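Local atomic coordinates of flavohemoprotein (Vibrio cholerae O1 biovar El Tor, PDB entry 4EH1), a protein that probably detoxifies nitric oxide, using oxygen and NAD(P)H to convert it to nitrate, with its C-terminal reductase domain carrying the FAD. Residues V185-L197 with F212-G224. Residues are numbered along the deposited sequence; the frame is centred on the assembly and turned at random.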
ATOM      1  N   VAL A 185       2.480  12.410 -22.180  1.00 39.00           N
ATOM      2  CA  VAL A 185       2.883  11.036 -22.465  1.00 37.41           C
ATOM      3  C   VAL A 185       2.587  10.746 -23.917  1.00 36.49           C
ATOM      4  O   VAL A 185       1.716  11.368 -24.529  1.00 39.24           O
ATOM      5  CB  VAL A 185       2.176   9.970 -21.582  1.00 32.44           C
ATOM      6  CG1 VAL A 185       2.236  10.373 -20.089  1.00 31.20           C
ATOM      7  CG2 VAL A 185       0.780   9.758 -22.052  1.00 38.49           C
ATOM      8  N   LEU A 186       3.298   9.791 -24.485  1.00 31.69           N
ATOM      9  CA  LEU A 186       3.003   9.436 -25.858  1.00 31.70           C
ATOM     10  C   LEU A 186       2.082   8.222 -25.826  1.00 34.31           C
ATOM     11  O   LEU A 186       2.245   7.328 -25.003  1.00 33.95           O
ATOM     12  CB  LEU A 186       4.294   9.131 -26.592  1.00 33.34           C
ATOM     13  CG  LEU A 186       5.122  10.400 -26.782  1.00 37.55           C
ATOM     14  CD1 LEU A 186       6.547  10.042 -27.105  1.00 36.27           C
ATOM     15  CD2 LEU A 186       4.504  11.215 -27.906  1.00 40.66           C
ATOM     16  N   GLN A 187       1.103   8.209 -26.703  1.00 39.40           N
ATOM     17  CA  GLN A 187       0.176   7.096 -26.784  1.00 41.50           C
ATOM     18  C   GLN A 187       0.691   6.056 -27.770  1.00 39.81           C
ATOM     19  O   GLN A 187       0.999   6.368 -28.914  1.00 49.19           O
ATOM     20  CB  GLN A 187      -1.192   7.604 -27.244  1.00 39.87           C
ATOM     21  CG  GLN A 187      -2.254   6.567 -27.127  1.00 46.55           C
ATOM     22  CD  GLN A 187      -3.651   7.156 -27.203  1.00 55.90           C
ATOM     23  OE1 GLN A 187      -3.828   8.334 -27.532  1.00 58.25           O
ATOM     24  NE2 GLN A 187      -4.652   6.338 -26.889  1.00 48.95           N
ATOM     25  N   GLY A 188       0.772   4.813 -27.350  1.00 41.67           N
ATOM     26  CA  GLY A 188       1.149   3.771 -28.284  1.00 38.49           C
ATOM     27  C   GLY A 188       2.373   2.984 -27.879  1.00 35.20           C
ATOM     28  O   GLY A 188       2.756   2.979 -26.710  1.00 35.82           O
ATOM     29  N   GLU A 189       2.986   2.309 -28.842  1.00 34.58           N
ATOM     30  CA  GLU A 189       4.209   1.574 -28.562  1.00 38.66           C
ATOM     31  C   GLU A 189       5.402   2.527 -28.505  1.00 35.01           C
ATOM     32  O   GLU A 189       5.423   3.603 -29.134  1.00 31.91           O
ATOM     33  CB  GLU A 189       4.453   0.451 -29.583  1.00 45.33           C
ATOM     34  CG  GLU A 189       3.430  -0.709 -29.519  1.00 64.31           C
ATOM     35  CD  GLU A 189       3.512  -1.561 -28.228  1.00 71.48           C
ATOM     36  OE1 GLU A 189       4.599  -2.128 -27.949  1.00 79.02           O
ATOM     37  OE2 GLU A 189       2.485  -1.684 -27.499  1.00 61.61           O
ATOM     38  N   MET A 190       6.393   2.111 -27.737  1.00 38.94           N
ATOM     39  CA  MET A 190       7.612   2.863 -27.572  1.00 35.24           C
ATOM     40  C   MET A 190       8.362   2.865 -28.904  1.00 39.49           C
ATOM     41  O   MET A 190       8.830   1.843 -29.356  1.00 44.75           O
ATOM     42  CB  MET A 190       8.477   2.195 -26.494  1.00 26.38           C
ATOM     43  CG  MET A 190       9.660   3.068 -26.068  1.00 29.90           C
ATOM     44  SD  MET A 190      10.763   2.300 -24.869  1.00 31.37           S
ATOM     45  CE  MET A 190       9.791   2.340 -23.344  1.00 23.95           C
ATOM     46  N   GLN A 191       8.475   4.011 -29.540  1.00 43.13           N
ATOM     47  CA  GLN A 191       9.241   4.078 -30.773  1.00 42.40           C
ATOM     48  C   GLN A 191      10.442   4.983 -30.589  1.00 40.32           C
ATOM     49  O   GLN A 191      10.294   6.131 -30.168  1.00 40.86           O
ATOM     50  CB  GLN A 191       8.353   4.546 -31.914  1.00 55.22           C
ATOM     51  CG  GLN A 191       7.480   3.421 -32.427  1.00 64.88           C
ATOM     52  CD  GLN A 191       6.414   3.912 -33.356  1.00 77.35           C
ATOM     53  OE1 GLN A 191       5.468   4.574 -32.930  1.00 84.02           O
ATOM     54  NE2 GLN A 191       6.555   3.600 -34.638  1.00 80.79           N
ATOM     55  N   LEU A 192      11.629   4.460 -30.901  1.00 33.90           N
ATOM     56  CA  LEU A 192      12.882   5.110 -30.510  1.00 37.76           C
ATOM     57  C   LEU A 192      13.533   6.007 -31.575  1.00 43.14           C
ATOM     58  O   LEU A 192      14.433   6.782 -31.262  1.00 44.14           O
ATOM     59  CB  LEU A 192      13.897   4.055 -30.048  1.00 33.29           C
ATOM     60  CG  LEU A 192      13.431   3.076 -28.970  1.00 38.71           C
ATOM     61  CD1 LEU A 192      14.475   1.995 -28.850  1.00 41.48           C
ATOM     62  CD2 LEU A 192      13.210   3.744 -27.610  1.00 33.15           C
ATOM     63  N   ALA A 193      13.062   5.913 -32.814  1.00 43.56           N
ATOM     64  CA  ALA A 193      13.758   6.470 -33.980  1.00 44.91           C
ATOM     65  C   ALA A 193      13.918   7.971 -33.941  1.00 43.99           C
ATOM     66  O   ALA A 193      14.817   8.518 -34.565  1.00 47.62           O
ATOM     67  CB  ALA A 193      13.014   6.072 -35.282  1.00 45.11           C
ATOM     68  N   GLU A 194      13.018   8.629 -33.227  1.00 40.02           N
ATOM     69  CA  GLU A 194      12.909  10.068 -33.281  1.00 50.78           C
ATOM     70  C   GLU A 194      13.327  10.668 -31.937  1.00 44.08           C
ATOM     71  O   GLU A 194      13.188  11.871 -31.704  1.00 43.37           O
ATOM     72  CB  GLU A 194      11.470  10.459 -33.632  1.00 58.50           C
ATOM     73  CG  GLU A 194      10.494  10.356 -32.452  1.00 70.26           C
ATOM     74  CD  GLU A 194      10.063   8.929 -32.099  1.00 77.75           C
ATOM     75  OE1 GLU A 194      10.869   7.981 -32.225  1.00 73.88           O
ATOM     76  OE2 GLU A 194       8.896   8.765 -31.679  1.00 85.29           O
ATOM     77  N   LEU A 195      13.852   9.829 -31.053  1.00 31.14           N
ATOM     78  CA  LEU A 195      14.285  10.322 -29.757  1.00 38.02           C
ATOM     79  C   LEU A 195      15.736  10.817 -29.782  1.00 40.50           C
ATOM     80  O   LEU A 195      16.562  10.269 -30.504  1.00 38.06           O
ATOM     81  CB  LEU A 195      14.158   9.212 -28.729  1.00 35.19           C
ATOM     82  CG  LEU A 195      12.745   8.706 -28.473  1.00 37.03           C
ATOM     83  CD1 LEU A 195      12.788   7.662 -27.380  1.00 33.98           C
ATOM     84  CD2 LEU A 195      11.781   9.830 -28.117  1.00 36.36           C
ATOM     85  N   ILE A 196      16.049  11.829 -28.981  1.00 35.37           N
ATOM     86  CA  ILE A 196      17.440  12.191 -28.781  1.00 35.25           C
ATOM     87  C   ILE A 196      18.081  11.209 -27.801  1.00 39.77           C
ATOM     88  O   ILE A 196      17.722  11.192 -26.627  1.00 47.59           O
ATOM     89  CB  ILE A 196      17.582  13.606 -28.181  1.00 38.10           C
ATOM     90  CG1 ILE A 196      16.828  14.639 -29.021  1.00 34.93           C
ATOM     91  CG2 ILE A 196      19.068  13.971 -28.048  1.00 33.11           C
ATOM     92  CD1 ILE A 196      16.957  16.059 -28.457  1.00 37.28           C
ATOM     93  N   LEU A 197      19.040  10.418 -28.271  1.00 28.06           N
ATOM     94  CA  LEU A 197      19.606   9.315 -27.496  1.00 26.80           C
ATOM     95  C   LEU A 197      21.109   9.148 -27.749  1.00 30.53           C
ATOM     96  O   LEU A 197      21.590   9.366 -28.864  1.00 29.88           O
ATOM     97  CB  LEU A 197      18.928   7.991 -27.904  1.00 30.46           C
ATOM     98  CG  LEU A 197      17.459   7.741 -27.539  1.00 33.63           C
ATOM     99  CD1 LEU A 197      17.027   6.422 -28.118  1.00 37.75           C
ATOM    100  CD2 LEU A 197      17.223   7.762 -26.028  1.00 28.92           C
ATOM    101  N   PHE A 212       8.239  -7.304 -25.618  1.00 35.16           N
ATOM    102  CA  PHE A 212       8.758  -5.939 -25.527  1.00 30.59           C
ATOM    103  C   PHE A 212      10.293  -5.900 -25.669  1.00 31.43           C
ATOM    104  O   PHE A 212      10.864  -5.042 -26.375  1.00 31.35           O
ATOM    105  CB  PHE A 212       8.326  -5.304 -24.197  1.00 28.19           C
ATOM    106  CG  PHE A 212       9.016  -3.973 -23.893  1.00 37.09           C
ATOM    107  CD1 PHE A 212       8.521  -2.776 -24.417  1.00 37.28           C
ATOM    108  CD2 PHE A 212      10.127  -3.924 -23.079  1.00 36.52           C
ATOM    109  CE1 PHE A 212       9.147  -1.564 -24.142  1.00 36.11           C
ATOM    110  CE2 PHE A 212      10.773  -2.710 -22.795  1.00 35.17           C
ATOM    111  CZ  PHE A 212      10.278  -1.537 -23.321  1.00 35.22           C
ATOM    112  N   MET A 213      10.982  -6.814 -25.004  1.00 29.62           N
ATOM    113  CA  MET A 213      12.446  -6.817 -25.107  1.00 27.35           C
ATOM    114  C   MET A 213      12.901  -6.975 -26.585  1.00 31.68           C
ATOM    115  O   MET A 213      13.719  -6.209 -27.084  1.00 30.91           O
ATOM    116  CB  MET A 213      13.026  -7.938 -24.252  1.00 31.33           C
ATOM    117  CG  MET A 213      14.540  -8.032 -24.297  1.00 32.53           C
ATOM    118  SD  MET A 213      15.283  -6.633 -23.421  0.42 22.96           S
ATOM    119  CE  MET A 213      14.245  -6.499 -21.975  1.00 37.42           C
ATOM    120  N   GLN A 214      12.337  -7.959 -27.285  1.00 32.25           N
ATOM    121  CA  GLN A 214      12.693  -8.199 -28.681  1.00 34.86           C
ATOM    122  C   GLN A 214      12.416  -6.958 -29.533  1.00 33.90           C
ATOM    123  O   GLN A 214      13.247  -6.527 -30.333  1.00 34.22           O
ATOM    124  CB  GLN A 214      11.906  -9.389 -29.215  1.00 34.58           C
ATOM    125  CG  GLN A 214      12.401 -10.726 -28.697  1.00 42.20           C
ATOM    126  CD  GLN A 214      13.788 -11.118 -29.237  1.00 39.85           C
ATOM    127  OE1 GLN A 214      13.949 -11.458 -30.408  1.00 42.80           O
ATOM    128  NE2 GLN A 214      14.775 -11.069 -28.383  1.00 39.51           N
ATOM    129  N   TYR A 215      11.242  -6.377 -29.331  1.00 30.20           N
ATOM    130  CA  TYR A 215      10.867  -5.149 -30.008  1.00 30.48           C
ATOM    131  C   TYR A 215      11.886  -4.002 -29.784  1.00 33.34           C
ATOM    132  O   TYR A 215      12.311  -3.333 -30.736  1.00 28.14           O
ATOM    133  CB  TYR A 215       9.483  -4.755 -29.518  1.00 31.47           C
ATOM    134  CG  TYR A 215       8.986  -3.455 -30.052  1.00 41.34           C
ATOM    135  CD1 TYR A 215       8.680  -3.297 -31.399  1.00 45.34           C
ATOM    136  CD2 TYR A 215       8.793  -2.386 -29.206  1.00 44.02           C
ATOM    137  CE1 TYR A 215       8.203  -2.080 -31.883  1.00 50.92           C
ATOM    138  CE2 TYR A 215       8.319  -1.181 -29.668  1.00 51.23           C
ATOM    139  CZ  TYR A 215       8.029  -1.022 -31.001  1.00 53.08           C
ATOM    140  OH  TYR A 215       7.573   0.207 -31.418  1.00 54.19           O
ATOM    141  N   VAL A 216      12.312  -3.798 -28.539  1.00 27.53           N
ATOM    142  CA  VAL A 216      13.243  -2.694 -28.256  1.00 27.93           C
ATOM    143  C   VAL A 216      14.677  -2.983 -28.738  1.00 32.06           C
ATOM    144  O   VAL A 216      15.334  -2.123 -29.344  1.00 31.39           O
ATOM    145  CB  VAL A 216      13.294  -2.341 -26.761  1.00 29.62           C
ATOM    146  CG1 VAL A 216      14.445  -1.370 -26.483  1.00 32.26           C
ATOM    147  CG2 VAL A 216      11.998  -1.736 -26.345  1.00 32.27           C
ATOM    148  N   VAL A 217      15.159  -4.195 -28.473  1.00 30.67           N
ATOM    149  CA  VAL A 217      16.501  -4.566 -28.889  1.00 29.82           C
ATOM    150  C   VAL A 217      16.652  -4.445 -30.406  1.00 36.07           C
ATOM    151  O   VAL A 217      17.646  -3.913 -30.861  1.00 40.31           O
ATOM    152  CB  VAL A 217      16.868  -5.987 -28.427  1.00 35.57           C
ATOM    153  CG1 VAL A 217      18.123  -6.516 -29.159  1.00 33.08           C
ATOM    154  CG2 VAL A 217      17.103  -5.986 -26.943  1.00 31.71           C
ATOM    155  N   LYS A 218      15.667  -4.919 -31.180  1.00 32.40           N
ATOM    156  CA  LYS A 218      15.703  -4.724 -32.640  1.00 34.34           C
ATOM    157  C   LYS A 218      15.785  -3.254 -33.063  1.00 38.01           C
ATOM    158  O   LYS A 218      16.555  -2.897 -33.951  1.00 39.37           O
ATOM    159  CB  LYS A 218      14.545  -5.448 -33.356  1.00 32.06           C
ATOM    160  CG  LYS A 218      14.720  -6.980 -33.360  1.00 34.05           C
ATOM    161  CD  LYS A 218      13.426  -7.746 -33.622  1.00 36.51           C
ATOM    162  CE  LYS A 218      13.704  -9.231 -33.678  1.00 42.80           C
ATOM    163  NZ  LYS A 218      12.434 -10.058 -33.734  1.00 49.39           N
ATOM    164  N   GLN A 219      14.996  -2.402 -32.430  1.00 34.88           N
ATOM    165  CA  GLN A 219      15.136  -0.972 -32.673  1.00 37.31           C
ATOM    166  C   GLN A 219      16.542  -0.452 -32.330  1.00 38.90           C
ATOM    167  O   GLN A 219      17.136   0.326 -33.098  1.00 36.64           O
ATOM    168  CB  GLN A 219      14.111  -0.197 -31.867  1.00 35.23           C
ATOM    169  CG  GLN A 219      12.676  -0.290 -32.383  1.00 33.80           C
ATOM    170  CD  GLN A 219      11.807   0.684 -31.611  1.00 40.84           C
ATOM    171  OE1 GLN A 219      11.888   1.898 -31.818  1.00 41.96           O
ATOM    172  NE2 GLN A 219      11.015   0.168 -30.680  1.00 38.31           N
ATOM    173  N   LEU A 220      17.073  -0.867 -31.181  1.00 35.78           N
ATOM    174  CA  LEU A 220      18.406  -0.404 -30.777  1.00 37.77           C
ATOM    175  C   LEU A 220      19.478  -0.809 -31.786  1.00 35.74           C
ATOM    176  O   LEU A 220      20.300   0.008 -32.194  1.00 35.39           O
ATOM    177  CB  LEU A 220      18.779  -0.903 -29.379  1.00 32.09           C
ATOM    178  CG  LEU A 220      17.978  -0.255 -28.243  1.00 29.19           C
ATOM    179  CD1 LEU A 220      18.439  -0.801 -26.912  1.00 27.87           C
ATOM    180  CD2 LEU A 220      18.039   1.312 -28.285  1.00 25.21           C
ATOM    181  N   LEU A 221      19.458  -2.065 -32.202  1.00 36.04           N
ATOM    182  CA  LEU A 221      20.427  -2.527 -33.189  1.00 39.24           C
ATOM    183  C   LEU A 221      20.288  -1.808 -34.534  1.00 42.56           C
ATOM    184  O   LEU A 221      21.283  -1.417 -35.137  1.00 46.03           O
ATOM    185  CB  LEU A 221      20.299  -4.028 -33.394  1.00 44.54           C
ATOM    186  CG  LEU A 221      20.629  -4.872 -32.170  1.00 42.34           C
ATOM    187  CD1 LEU A 221      20.327  -6.337 -32.468  1.00 39.49           C
ATOM    188  CD2 LEU A 221      22.073  -4.708 -31.819  1.00 41.44           C
ATOM    189  N   ALA A 222      19.057  -1.638 -35.008  1.00 38.96           N
ATOM    190  CA  ALA A 222      18.836  -0.928 -36.266  1.00 39.00           C
ATOM    191  C   ALA A 222      19.327   0.533 -36.210  1.00 40.41           C
ATOM    192  O   ALA A 222      19.672   1.109 -37.249  1.00 38.32           O
ATOM    193  CB  ALA A 222      17.369  -0.976 -36.654  1.00 37.47           C
ATOM    194  N   LEU A 223      19.334   1.128 -35.011  1.00 32.99           N
ATOM    195  CA  LEU A 223      19.786   2.510 -34.820  1.00 38.93           C
ATOM    196  C   LEU A 223      21.316   2.595 -34.746  1.00 43.45           C
ATOM    197  O   LEU A 223      21.906   3.668 -34.915  1.00 40.62           O
ATOM    198  CB  LEU A 223      19.177   3.119 -33.547  1.00 36.89           C
ATOM    199  CG  LEU A 223      17.751   3.662 -33.679  1.00 40.09           C
ATOM    200  CD1 LEU A 223      17.159   4.018 -32.321  1.00 39.30           C
ATOM    201  CD2 LEU A 223      17.744   4.877 -34.589  1.00 39.40           C
ATOM    202  N   GLY A 224      21.954   1.458 -34.496  1.00 40.99           N
ATOM    203  CA  GLY A 224      23.395   1.401 -34.522  1.00 40.39           C
ATOM    204  C   GLY A 224      24.056   1.177 -33.167  1.00 42.33           C
ATOM    205  O   GLY A 224      25.271   1.289 -33.059  1.00 42.20           O
TER
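The backbone carbonyl O of Met190 is gripped by two side chains of helix 210-223. Tyr215 OH donates to it at 2.9 Å from well above the carbonyl plane, while Gln219 NE2 reaches Met190 O at 3.1 Å from much closer to that plane. The Gln219 amide bonds with both ends: its OE1 accepts from Leu192 N at 2.7 Å, nearly straight (N-H...O 162°) and in the plane of the side-chain carbonyl. Bonded at O and N, the amide is held against rotation, as a peptide group of an adjacent strand might be. Its NE2 lies over one face of the Tyr215 ring, offset toward the rim.

Beside the amide, Leu192 points toward the helix; its CD1 meets Leu220 CD2 at 3.7 Å and touches Val216 CG1, while Leu223 CD1 packs against its CB. With CG anti to the backbone N (chi1 -169°), Met190 places SD 5.3 Å from the Phe212 ring centroid, at the edge, a Met-aromatic contact, and CE touches Phe212 CZ at 3.9 Å. The loop following edge strand 186-187 of the NAD-binding domain is tied to helix 210-223 across one face of the parallel sheet, where Met190, Phe212 and Val216 rest on Ile120 of strand 117-122.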